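Local atomic coordinates of uncharacterized protein (Nocardia farcinica, PDB entry 3ESM), a protein that is of unknown function but, as a YcnI-like (DUF1775) domain with an immunoglobulin-like fold, may bind copper. Residues A12-T26 with Q84-A98. The protein carries 2 engineered substitutions. Residues are numbered along the deposited sequence; the frame is centred on the assembly and turned at random.
Sequences AAQGGYSVVTFRVPT and QFQRFVVSIGPLPSA
Val20 pairs with Val90 and Phe22 with Phe88 in an antiparallel ladder between strands 18-25 and 85-93, whose N-to-C directions differ by 157° and whose axes approach to 4.5 Å. Hydrogen-bonded pairs from Ser18–Ile92 to Val24–Gln86 alternate with non-hydrogen-bonded ones; Phe22 N to Phe88 O, 2.8 Å, is nearly straight. The face carrying Val20, Phe22, Val24, Phe88, Val90 and Ile92 is the buried, interdigitated side. There Val24 CG2 packs 3.6 Å from Phe88 CD2, and Val90 CG1 meets the Phe22 ring at its edge, 3.9 Å from CE2. The other face is more solvent-exposed, its one tight spot being Val19 CG1 against Val89 CG1 at 3.3 Å. Here Arg23, with CG anti to the backbone N (chi1 -173°) and extended on to NE, reaches across to Phe85, and its guanidinium lies flat over one face of the ring: the planes differ by 2° and CZ sits 3.9 Å from the ring centroid, a cation-pi stack. Pro25 CB also touches this ring. At the end of strand 85-93, Gly93 CA lies over one face of the Tyr17 ring, 3.8 Å from its centroid, a CH-pi contact. The type II turn Ala13–Gly16 is tied on by Leu95 N to Gly16 O, 2.8 Å. Within its sheet the pair lies between strands 6-8 and 45-48, while its buried face meets strands 33-43 and 100-109 of the second sheet, where Phe103 packs edge-to-face with Phe22, as expected of an immunoglobulin-like sandwich.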
ATOM      1  N   ALA A  12      20.405   7.683 -17.034  1.00 43.05           N
ATOM      2  CA  ALA A  12      20.964   7.443 -15.685  1.00 40.70           C
ATOM      3  C   ALA A  12      22.469   7.515 -15.437  1.00 39.16           C
ATOM      4  O   ALA A  12      23.216   6.577 -15.741  1.00 38.74           O
ATOM      5  CB  ALA A  12      20.398   6.167 -15.063  1.00 40.45           C
ATOM      6  N   ALA A  13      22.877   8.604 -14.792  1.00 36.77           N
ATOM      7  CA  ALA A  13      24.258   8.797 -14.401  1.00 35.11           C
ATOM      8  C   ALA A  13      24.361   9.173 -12.939  1.00 33.94           C
ATOM      9  O   ALA A  13      23.415   9.714 -12.366  1.00 33.65           O
ATOM     10  CB  ALA A  13      24.882   9.884 -15.254  1.00 34.93           C
ATOM     11  N   GLN A  14      25.511   8.909 -12.327  1.00 33.47           N
ATOM     12  CA  GLN A  14      25.771   9.338 -10.950  1.00 33.29           C
ATOM     13  C   GLN A  14      25.685  10.853 -10.897  1.00 33.42           C
ATOM     14  O   GLN A  14      26.221  11.527 -11.787  1.00 32.93           O
ATOM     15  CB  GLN A  14      27.152   8.863 -10.493  1.00 34.45           C
ATOM     16  CG  GLN A  14      27.336   7.340 -10.609  1.00 35.79           C
ATOM     17  CD  GLN A  14      28.690   6.842 -10.116  1.00 39.72           C
ATOM     18  OE1 GLN A  14      29.349   7.500  -9.316  1.00 40.69           O
ATOM     19  NE2 GLN A  14      29.085   5.663 -10.572  1.00 39.40           N
ATOM     20  N   GLY A  15      24.977  11.374  -9.891  1.00 32.42           N
ATOM     21  CA  GLY A  15      24.700  12.818  -9.765  1.00 34.29           C
ATOM     22  C   GLY A  15      23.769  13.382 -10.825  1.00 33.91           C
ATOM     23  O   GLY A  15      23.636  14.617 -10.974  1.00 35.27           O
ATOM     24  N   GLY A  16      23.129  12.503 -11.588  1.00 32.69           N
ATOM     25  CA  GLY A  16      22.305  12.942 -12.700  1.00 31.62           C
ATOM     26  C   GLY A  16      20.827  12.947 -12.362  1.00 31.73           C
ATOM     27  O   GLY A  16      20.437  12.487 -11.293  1.00 31.38           O
ATOM     28  N   TYR A  17      20.046  13.501 -13.276  1.00 31.95           N
ATOM     29  CA  TYR A  17      18.597  13.501 -13.192  0.50 31.96           C
ATOM     30  C   TYR A  17      18.077  12.605 -14.252  1.00 32.28           C
ATOM     31  O   TYR A  17      18.479  12.726 -15.428  1.00 33.95           O
ATOM     32  CB  TYR A  17      18.077  14.848 -13.612  0.50 32.26           C
ATOM     33  CG  TYR A  17      18.025  15.751 -12.518  0.50 33.01           C
ATOM     34  CD1 TYR A  17      16.834  15.979 -11.904  0.50 34.30           C
ATOM     35  CD2 TYR A  17      19.170  16.366 -12.065  0.50 34.67           C
ATOM     36  CE1 TYR A  17      16.758  16.783 -10.922  0.50 34.96           C
ATOM     37  CE2 TYR A  17      19.106  17.198 -11.044  0.50 35.74           C
ATOM     38  CZ  TYR A  17      17.879  17.390 -10.465  0.50 35.72           C
ATOM     39  OH  TYR A  17      17.721  18.236  -9.407  0.50 37.53           O
ATOM     40  N   SER A  18      17.175  11.693 -13.903  1.00 31.04           N
ATOM     41  CA  SER A  18      16.646  10.816 -14.955  1.00 31.60           C
ATOM     42  C   SER A  18      15.149  10.673 -14.815  1.00 31.22           C
ATOM     43  O   SER A  18      14.642  10.754 -13.698  1.00 30.48           O
ATOM     44  CB  SER A  18      17.251   9.406 -14.878  1.00 31.89           C
ATOM     45  OG  SER A  18      18.625   9.385 -15.249  1.00 35.62           O
ATOM     46  N   VAL A  19      14.457  10.448 -15.931  1.00 30.60           N
ATOM     47  CA  VAL A  19      13.067   9.990 -15.891  1.00 31.63           C
ATOM     48  C   VAL A  19      13.144   8.468 -15.724  1.00 31.49           C
ATOM     49  O   VAL A  19      13.603   7.767 -16.640  1.00 31.80           O
ATOM     50  CB  VAL A  19      12.314  10.320 -17.203  1.00 32.74           C
ATOM     51  CG1 VAL A  19      10.918   9.719 -17.192  1.00 33.07           C
ATOM     52  CG2 VAL A  19      12.227  11.842 -17.425  1.00 33.91           C
ATOM     53  N   VAL A  20      12.684   7.953 -14.577  1.00 30.05           N
ATOM     54  CA  VAL A  20      12.741   6.516 -14.283  1.00 28.99           C
ATOM     55  C   VAL A  20      11.374   5.908 -14.461  1.00 29.30           C
ATOM     56  O   VAL A  20      10.400   6.422 -13.919  1.00 28.68           O
ATOM     57  CB  VAL A  20      13.218   6.273 -12.832  1.00 29.45           C
ATOM     58  CG1 VAL A  20      13.287   4.765 -12.491  1.00 28.63           C
ATOM     59  CG2 VAL A  20      14.579   6.907 -12.655  1.00 28.91           C
ATOM     60  N   THR A  21      11.305   4.843 -15.249  1.00 29.12           N
ATOM     61  CA  THR A  21      10.034   4.199 -15.543  1.00 28.94           C
ATOM     62  C   THR A  21      10.028   2.855 -14.849  1.00 28.49           C
ATOM     63  O   THR A  21      10.925   2.043 -15.079  1.00 28.72           O
ATOM     64  CB  THR A  21       9.881   3.964 -17.050  1.00 29.49           C
ATOM     65  OG1 THR A  21       9.697   5.216 -17.731  1.00 31.80           O
ATOM     66  CG2 THR A  21       8.679   3.030 -17.333  1.00 31.58           C
ATOM     67  N   PHE A  22       9.034   2.619 -13.987  1.00 27.43           N
ATOM     68  CA  PHE A  22       8.863   1.321 -13.309  1.00 27.48           C
ATOM     69  C   PHE A  22       7.763   0.570 -14.023  1.00 28.98           C
ATOM     70  O   PHE A  22       6.639   1.059 -14.098  1.00 29.40           O
ATOM     71  CB  PHE A  22       8.503   1.512 -11.830  1.00 27.56           C
ATOM     72  CG  PHE A  22       9.592   2.168 -11.054  1.00 25.32           C
ATOM     73  CD1 PHE A  22      10.675   1.425 -10.602  1.00 26.97           C
ATOM     74  CD2 PHE A  22       9.556   3.527 -10.805  1.00 28.58           C
ATOM     75  CE1 PHE A  22      11.707   2.039  -9.906  1.00 28.04           C
ATOM     76  CE2 PHE A  22      10.596   4.164 -10.105  1.00 29.85           C
ATOM     77  CZ  PHE A  22      11.674   3.421  -9.674  1.00 30.16           C
ATOM     78  N   ARG A  23       8.092  -0.592 -14.591  1.00 28.57           N
ATOM     79  CA  ARG A  23       7.086  -1.371 -15.301  1.00 29.26           C
ATOM     80  C   ARG A  23       6.722  -2.522 -14.396  1.00 29.15           C
ATOM     81  O   ARG A  23       7.577  -3.333 -14.032  1.00 30.21           O
ATOM     82  CB  ARG A  23       7.626  -1.882 -16.632  1.00 30.27           C
ATOM     83  CG  ARG A  23       6.565  -2.546 -17.487  1.00 33.57           C
ATOM     84  CD  ARG A  23       7.104  -2.869 -18.882  1.00 37.83           C
ATOM     85  NE  ARG A  23       6.015  -3.246 -19.767  1.00 40.64           N
ATOM     86  CZ  ARG A  23       5.829  -4.472 -20.227  1.00 42.40           C
ATOM     87  NH1 ARG A  23       6.683  -5.430 -19.899  1.00 44.10           N
ATOM     88  NH2 ARG A  23       4.797  -4.733 -21.029  1.00 44.59           N
ATOM     89  N   VAL A  24       5.444  -2.579 -14.032  1.00 29.10           N
ATOM     90  CA  VAL A  24       4.957  -3.496 -13.018  1.00 28.50           C
ATOM     91  C   VAL A  24       3.976  -4.526 -13.568  1.00 29.60           C
ATOM     92  O   VAL A  24       2.949  -4.148 -14.150  1.00 29.77           O
ATOM     93  CB  VAL A  24       4.200  -2.692 -11.962  1.00 28.24           C
ATOM     94  CG1 VAL A  24       3.617  -3.617 -10.861  1.00 28.93           C
ATOM     95  CG2 VAL A  24       5.137  -1.586 -11.395  1.00 30.21           C
ATOM     96  N   PRO A  25       4.267  -5.821 -13.363  1.00 29.22           N
ATOM     97  CA  PRO A  25       3.366  -6.863 -13.867  1.00 30.32           C
ATOM     98  C   PRO A  25       2.303  -7.192 -12.852  1.00 30.28           C
ATOM     99  O   PRO A  25       2.602  -7.255 -11.681  1.00 29.78           O
ATOM    100  CB  PRO A  25       4.274  -8.081 -13.953  1.00 30.43           C
ATOM    101  CG  PRO A  25       5.225  -7.896 -12.760  1.00 30.98           C
ATOM    102  CD  PRO A  25       5.481  -6.397 -12.743  1.00 30.65           C
ATOM    103  N   THR A  26       1.077  -7.460 -13.306  1.00 30.94           N
ATOM    104  CA  THR A  26       0.061  -7.972 -12.406  1.00 31.55           C
ATOM    105  C   THR A  26       0.150  -9.490 -12.370  1.00 33.16           C
ATOM    106  O   THR A  26      -0.225 -10.161 -13.325  1.00 33.82           O
ATOM    107  CB  THR A  26      -1.343  -7.459 -12.829  1.00 31.94           C
ATOM    108  OG1 THR A  26      -1.383  -6.041 -12.610  1.00 33.80           O
ATOM    109  CG2 THR A  26      -2.429  -8.088 -11.982  1.00 31.93           C
ATOM    110  N   GLN A  84      -1.539  -8.030 -17.276  1.00 36.53           N
ATOM    111  CA  GLN A  84      -1.150  -6.771 -17.917  1.00 36.36           C
ATOM    112  C   GLN A  84      -0.007  -6.145 -17.136  1.00 35.73           C
ATOM    113  O   GLN A  84       0.246  -6.531 -15.986  1.00 35.35           O
ATOM    114  CB  GLN A  84      -2.321  -5.787 -17.968  1.00 36.26           C
ATOM    115  CG  GLN A  84      -3.541  -6.291 -18.734  1.00 37.66           C
ATOM    116  CD  GLN A  84      -3.320  -6.263 -20.217  1.00 42.22           C
ATOM    117  OE1 GLN A  84      -2.725  -5.322 -20.754  1.00 42.90           O
ATOM    118  NE2 GLN A  84      -3.799  -7.300 -20.905  1.00 43.22           N
ATOM    119  N   PHE A  85       0.638  -5.163 -17.757  1.00 36.41           N
ATOM    120  CA  PHE A  85       1.728  -4.419 -17.139  1.00 35.64           C
ATOM    121  C   PHE A  85       1.303  -2.967 -17.092  1.00 35.23           C
ATOM    122  O   PHE A  85       0.474  -2.527 -17.887  1.00 35.39           O
ATOM    123  CB  PHE A  85       2.991  -4.539 -18.009  1.00 37.22           C
ATOM    124  CG  PHE A  85       3.570  -5.935 -18.055  1.00 40.38           C
ATOM    125  CD1 PHE A  85       4.723  -6.237 -17.357  1.00 42.11           C
ATOM    126  CD2 PHE A  85       2.954  -6.934 -18.792  1.00 42.16           C
ATOM    127  CE1 PHE A  85       5.250  -7.517 -17.388  1.00 44.38           C
ATOM    128  CE2 PHE A  85       3.474  -8.210 -18.830  1.00 44.39           C
ATOM    129  CZ  PHE A  85       4.627  -8.504 -18.130  1.00 45.12           C
ATOM    130  N   GLN A  86       1.872  -2.194 -16.181  1.00 33.36           N
ATOM    131  CA  GLN A  86       1.623  -0.756 -16.186  1.00 33.00           C
ATOM    132  C   GLN A  86       2.931  -0.043 -15.906  1.00 31.69           C
ATOM    133  O   GLN A  86       3.699  -0.511 -15.064  1.00 30.44           O
ATOM    134  CB  GLN A  86       0.622  -0.395 -15.082  1.00 34.01           C
ATOM    135  CG  GLN A  86       0.517   1.097 -14.828  1.00 35.14           C
ATOM    136  CD  GLN A  86      -0.219   1.784 -15.932  1.00 38.63           C
ATOM    137  OE1 GLN A  86      -1.311   1.340 -16.327  1.00 38.51           O
ATOM    138  NE2 GLN A  86       0.356   2.861 -16.458  1.00 39.27           N
ATOM    139  N   ARG A  87       3.168   1.082 -16.588  1.00 30.52           N
ATOM    140  CA  ARG A  87       4.325   1.929 -16.303  1.00 30.50           C
ATOM    141  C   ARG A  87       3.986   3.047 -15.314  1.00 30.07           C
ATOM    142  O   ARG A  87       2.916   3.666 -15.386  1.00 31.90           O
ATOM    143  CB  ARG A  87       4.888   2.543 -17.588  1.00 32.16           C
ATOM    144  CG  ARG A  87       5.468   1.563 -18.585  1.00 34.65           C
ATOM    145  CD  ARG A  87       5.851   2.335 -19.863  1.00 43.47           C
ATOM    146  NE  ARG A  87       4.766   3.248 -20.242  1.00 48.42           N
ATOM    147  CZ  ARG A  87       4.821   4.580 -20.147  1.00 52.27           C
ATOM    148  NH1 ARG A  87       5.923   5.186 -19.707  1.00 52.94           N
ATOM    149  NH2 ARG A  87       3.770   5.320 -20.508  1.00 54.31           N
ATOM    150  N   PHE A  88       4.887   3.275 -14.374  1.00 28.30           N
ATOM    151  CA  PHE A  88       4.736   4.335 -13.389  1.00 27.21           C
ATOM    152  C   PHE A  88       6.021   5.137 -13.543  1.00 28.51           C
ATOM    153  O   PHE A  88       7.127   4.580 -13.399  1.00 28.35           O
ATOM    154  CB  PHE A  88       4.665   3.723 -11.992  1.00 27.12           C
ATOM    155  CG  PHE A  88       3.436   2.903 -11.755  1.00 25.88           C
ATOM    156  CD1 PHE A  88       2.277   3.495 -11.272  1.00 28.67           C
ATOM    157  CD2 PHE A  88       3.444   1.533 -12.009  1.00 27.44           C
ATOM    158  CE1 PHE A  88       1.136   2.736 -11.049  1.00 28.69           C
ATOM    159  CE2 PHE A  88       2.301   0.774 -11.786  1.00 30.17           C
ATOM    160  CZ  PHE A  88       1.161   1.383 -11.313  1.00 27.98           C
ATOM    161  N   VAL A  89       5.888   6.439 -13.763  1.00 27.98           N
ATOM    162  CA  VAL A  89       7.049   7.231 -14.187  1.00 28.70           C
ATOM    163  C   VAL A  89       7.331   8.379 -13.223  1.00 27.85           C
ATOM    164  O   VAL A  89       6.430   9.140 -12.814  1.00 27.46           O
ATOM    165  CB  VAL A  89       6.829   7.836 -15.589  1.00 29.30           C
ATOM    166  CG1 VAL A  89       8.003   8.723 -15.946  1.00 30.25           C
ATOM    167  CG2 VAL A  89       6.598   6.739 -16.614  1.00 31.79           C
ATOM    168  N   VAL A  90       8.584   8.469 -12.786  1.00 27.53           N
ATOM    169  CA  VAL A  90       8.946   9.553 -11.890  1.00 28.10           C
ATOM    170  C   VAL A  90      10.295  10.135 -12.332  1.00 28.30           C
ATOM    171  O   VAL A  90      11.212   9.392 -12.647  1.00 28.84           O
ATOM    172  CB  VAL A  90       8.981   9.079 -10.416  1.00 28.26           C
ATOM    173  CG1 VAL A  90      10.053   7.980 -10.189  1.00 29.33           C
ATOM    174  CG2 VAL A  90       9.120  10.258  -9.416  1.00 28.67           C
ATOM    175  N   SER A  91      10.387  11.455 -12.352  1.00 28.17           N
ATOM    176  CA  SER A  91      11.626  12.124 -12.725  0.50 28.33           C
ATOM    177  C   SER A  91      12.340  12.547 -11.459  1.00 28.60           C
ATOM    178  O   SER A  91      11.791  13.308 -10.670  1.00 29.04           O
ATOM    179  CB  SER A  91      11.310  13.357 -13.559  0.50 28.37           C
ATOM    180  OG  SER A  91      12.479  14.130 -13.756  0.50 29.15           O
ATOM    181  N   ILE A  92      13.564  12.058 -11.267  1.00 27.74           N
ATOM    182  CA  ILE A  92      14.241  12.310 -10.002  1.00 27.02           C
ATOM    183  C   ILE A  92      15.695  12.694 -10.209  1.00 28.26           C
ATOM    184  O   ILE A  92      16.322  12.344 -11.231  1.00 27.76           O
ATOM    185  CB  ILE A  92      14.216  11.049  -9.105  1.00 26.63           C
ATOM    186  CG1 ILE A  92      14.945   9.877  -9.781  1.00 26.96           C
ATOM    187  CG2 ILE A  92      12.777  10.691  -8.780  1.00 27.44           C
ATOM    188  CD1 ILE A  92      15.034   8.560  -8.950  1.00 26.86           C
ATOM    189  N   GLY A  93      16.222  13.379  -9.203  1.00 27.38           N
ATOM    190  CA  GLY A  93      17.653  13.648  -9.162  1.00 28.78           C
ATOM    191  C   GLY A  93      17.977  14.538  -7.992  1.00 28.82           C
ATOM    192  O   GLY A  93      17.086  15.133  -7.367  1.00 28.87           O
ATOM    193  N   PRO A  94      19.265  14.646  -7.688  1.00 29.39           N
ATOM    194  CA  PRO A  94      20.332  13.895  -8.352  1.00 29.46           C
ATOM    195  C   PRO A  94      20.414  12.482  -7.829  1.00 29.93           C
ATOM    196  O   PRO A  94      20.197  12.267  -6.641  1.00 30.46           O
ATOM    197  CB  PRO A  94      21.599  14.647  -7.924  1.00 29.79           C
ATOM    198  CG  PRO A  94      21.257  15.227  -6.596  1.00 30.17           C
ATOM    199  CD  PRO A  94      19.768  15.558  -6.653  1.00 30.08           C
ATOM    200  N   LEU A  95      20.726  11.540  -8.720  1.00 30.72           N
ATOM    201  CA  LEU A  95      20.987  10.157  -8.351  1.00 31.35           C
ATOM    202  C   LEU A  95      22.300  10.062  -7.608  1.00 32.25           C
ATOM    203  O   LEU A  95      23.186  10.888  -7.816  1.00 32.49           O
ATOM    204  CB  LEU A  95      21.018   9.290  -9.598  1.00 30.98           C
ATOM    205  CG  LEU A  95      19.678   9.210 -10.333  1.00 31.24           C
ATOM    206  CD1 LEU A  95      19.836   8.521 -11.669  1.00 34.24           C
ATOM    207  CD2 LEU A  95      18.627   8.471  -9.473  1.00 31.61           C
ATOM    208  N   PRO A  96      22.418   9.061  -6.719  1.00 32.62           N
ATOM    209  CA  PRO A  96      23.551   8.966  -5.805  1.00 32.80           C
ATOM    210  C   PRO A  96      24.859   8.809  -6.545  1.00 32.79           C
ATOM    211  O   PRO A  96      24.895   8.406  -7.718  1.00 31.17           O
ATOM    212  CB  PRO A  96      23.283   7.690  -4.995  1.00 33.13           C
ATOM    213  CG  PRO A  96      21.959   7.209  -5.370  1.00 33.63           C
ATOM    214  CD  PRO A  96      21.362   8.073  -6.438  1.00 32.86           C
ATOM    215  N   SER A  97      25.928   9.152  -5.847  1.00 33.59           N
ATOM    216  CA  SER A  97      27.247   8.892  -6.365  1.00 35.44           C
ATOM    217  C   SER A  97      27.635   7.490  -5.958  1.00 35.24           C
ATOM    218  O   SER A  97      28.459   7.280  -5.069  1.00 36.03           O
ATOM    219  CB  SER A  97      28.221   9.944  -5.854  1.00 35.72           C
ATOM    220  OG  SER A  97      27.840  11.154  -6.480  1.00 39.53           O
ATOM    221  N   ALA A  98      26.983   6.535  -6.611  1.00 34.97           N
ATOM    222  CA  ALA A  98      27.190   5.116  -6.363  1.00 33.64           C
ATOM    223  C   ALA A  98      27.095   4.397  -7.704  1.00 32.94           C
ATOM    224  O   ALA A  98      26.489   4.899  -8.645  1.00 32.28           O
ATOM    225  CB  ALA A  98      26.133   4.587  -5.400  1.00 33.75           C
TER